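Local coordinates for protein uroporphyrinogen-III synthetase (Pseudomonas syringae pv. tomato, PDB 3RE1) that probably catalyses the cyclization of the linear tetrapyrrole hydroxymethylbilane to the macrocyclic uroporphyrinogen III, with loss of water, in porphyrin biosynthesis, at residues 65-70 with 166-171. Numbering follows the deposited sequence.
Sequences LNYSAV and GVDYLP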
loop_
_atom_site.group_PDB
_atom_site.type_symbol
_atom_site.label_atom_id
_atom_site.label_comp_id
_atom_site.label_asym_id
_atom_site.label_seq_id
_atom_site.Cartn_x
_atom_site.Cartn_y
_atom_site.Cartn_z
ATOM N N LEU A 65 20.320 12.022 -12.136
ATOM C CA LEU A 65 20.151 12.690 -13.410
ATOM C C LEU A 65 20.268 11.742 -14.581
ATOM O O LEU A 65 19.850 12.070 -15.682
ATOM C CB LEU A 65 21.153 13.827 -13.562
ATOM C CG LEU A 65 21.141 14.922 -12.494
ATOM C CD1 LEU A 65 22.087 16.052 -12.951
ATOM C CD2 LEU A 65 19.743 15.440 -12.227
ATOM N N ASN A 66 20.824 10.562 -14.336
ATOM C CA ASN A 66 20.884 9.519 -15.361
ATOM C C ASN A 66 19.481 9.194 -15.896
ATOM O O ASN A 66 19.309 8.727 -17.037
ATOM C CB ASN A 66 21.521 8.232 -14.813
ATOM C CG ASN A 66 23.022 8.239 -14.949
ATOM O OD1 ASN A 66 23.552 9.027 -15.734
ATOM N ND2 ASN A 66 23.723 7.375 -14.189
ATOM N N TYR A 67 18.488 9.437 -15.069
ATOM C CA TYR A 67 17.114 9.158 -15.451
ATOM C C TYR A 67 16.415 10.440 -15.887
ATOM O O TYR A 67 16.720 11.533 -15.400
ATOM C CB TYR A 67 16.343 8.516 -14.269
ATOM C CG TYR A 67 16.992 7.225 -13.818
ATOM C CD1 TYR A 67 16.652 6.006 -14.389
ATOM C CD2 TYR A 67 17.973 7.235 -12.881
ATOM C CE1 TYR A 67 17.287 4.846 -14.042
ATOM C CE2 TYR A 67 18.602 6.078 -12.497
ATOM C CZ TYR A 67 18.273 4.883 -13.077
ATOM O OH TYR A 67 18.906 3.718 -12.652
ATOM N N SER A 68 15.449 10.264 -16.778
ATOM C CA SER A 68 14.611 11.327 -17.267
ATOM C C SER A 68 13.510 11.597 -16.281
ATOM O O SER A 68 12.981 12.698 -16.244
ATOM C CB SER A 68 13.986 10.895 -18.600
ATOM O OG SER A 68 14.988 10.474 -19.510
ATOM N N ALA A 69 13.145 10.584 -15.496
ATOM C CA ALA A 69 12.053 10.735 -14.527
ATOM C C ALA A 69 12.151 9.781 -13.372
ATOM O O ALA A 69 12.635 8.665 -13.528
ATOM C CB ALA A 69 10.674 10.598 -15.203
ATOM N N VAL A 70 11.665 10.235 -12.214
ATOM C CA VAL A 70 11.640 9.435 -11.016
ATOM C C VAL A 70 10.212 9.297 -10.550
ATOM O O VAL A 70 9.538 10.299 -10.360
ATOM C CB VAL A 70 12.419 10.101 -9.876
ATOM C CG1 VAL A 70 12.190 9.344 -8.580
ATOM C CG2 VAL A 70 13.863 10.126 -10.198
ATOM N N GLY A 166 13.088 2.394 -20.506
ATOM C CA GLY A 166 13.765 1.564 -19.546
ATOM C C GLY A 166 13.322 1.946 -18.145
ATOM O O GLY A 166 13.021 3.117 -17.859
ATOM N N VAL A 167 13.281 0.950 -17.270
ATOM C CA VAL A 167 12.850 1.143 -15.904
ATOM C C VAL A 167 13.740 0.336 -14.956
ATOM O O VAL A 167 13.980 -0.875 -15.169
ATOM C CB VAL A 167 11.439 0.669 -15.727
ATOM C CG1 VAL A 167 11.001 0.879 -14.268
ATOM C CG2 VAL A 167 10.494 1.359 -16.717
ATOM N N ASP A 168 14.229 1.009 -13.913
ATOM C CA ASP A 168 15.026 0.373 -12.861
ATOM C C ASP A 168 14.373 0.628 -11.505
ATOM O O ASP A 168 13.585 1.578 -11.336
ATOM C CB ASP A 168 16.443 0.939 -12.857
ATOM C CG ASP A 168 17.265 0.452 -14.035
ATOM O OD1 ASP A 168 17.265 -0.773 -14.269
ATOM O OD2 ASP A 168 17.915 1.274 -14.720
ATOM N N TYR A 169 14.701 -0.200 -10.528
ATOM C CA TYR A 169 14.085 -0.069 -9.222
ATOM C C TYR A 169 15.101 0.297 -8.194
ATOM O O TYR A 169 16.270 -0.040 -8.317
ATOM C CB TYR A 169 13.412 -1.367 -8.787
ATOM C CG TYR A 169 12.151 -1.722 -9.573
ATOM C CD1 TYR A 169 11.060 -0.845 -9.650
ATOM C CD2 TYR A 169 12.045 -2.955 -10.225
ATOM C CE1 TYR A 169 9.915 -1.193 -10.356
ATOM C CE2 TYR A 169 10.903 -3.308 -10.927
ATOM C CZ TYR A 169 9.845 -2.431 -10.982
ATOM O OH TYR A 169 8.724 -2.819 -11.663
ATOM N N LEU A 170 14.640 0.996 -7.167
ATOM C CA LEU A 170 15.476 1.376 -6.046
ATOM C C LEU A 170 14.664 1.026 -4.813
ATOM O O LEU A 170 13.869 1.832 -4.335
ATOM C CB LEU A 170 15.758 2.871 -6.101
ATOM C CG LEU A 170 16.598 3.429 -4.953
ATOM C CD1 LEU A 170 18.054 3.037 -5.079
ATOM C CD2 LEU A 170 16.435 4.915 -4.905
ATOM N N PRO A 171 14.809 -0.202 -4.316
ATOM C CA PRO A 171 14.066 -0.632 -3.133
ATOM C C PRO A 171 14.552 0.101 -1.867
ATOM O O PRO A 171 15.671 -0.090 -1.401
ATOM C CB PRO A 171 14.355 -2.124 -3.087
ATOM C CG PRO A 171 15.765 -2.209 -3.635
ATOM C CD PRO A 171 15.715 -1.265 -4.795
#
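Y67, in the loop leading into strand 69-72, and D168, on strand 166-176, show how a single polar pair can bridge two chain segments that are not neighbours in the sheet. The phenol OH of Y67 gives a weak, long hydrogen bond to OD2 of D168, 3.4 Å away. That oxygen lies at the ring's edge, in its plane, and also approaches Y67 CE1 at 3.7 Å. Ring and carboxylate are turned 85° apart, so neither flat group stacks on the other. D168 CB also comes within van der Waals distance of Y67 OH, 3.7 Å. In Y67 the ring carbon CG stands anti to the carbonyl carbon (chi1 -59°), which sends the ring across the gap toward 166-171; the CA atoms of Y67 and V167, the nearest pair, are 9.1 Å apart. The stronger partner of D168 OD2 is R143, whose NH2 forms a salt bridge with it and probably helps hold the carboxylate; I60 of helix 54-62 packs against Y67. The intervening strand 143-148 pairs with both sides, through S68 and A69 on one and G166 on the other. The contact thus sits at the surface, at the N-terminal ends of three parallel strands of the mixed sheet, in one of the two alpha/beta domains of the HemD fold.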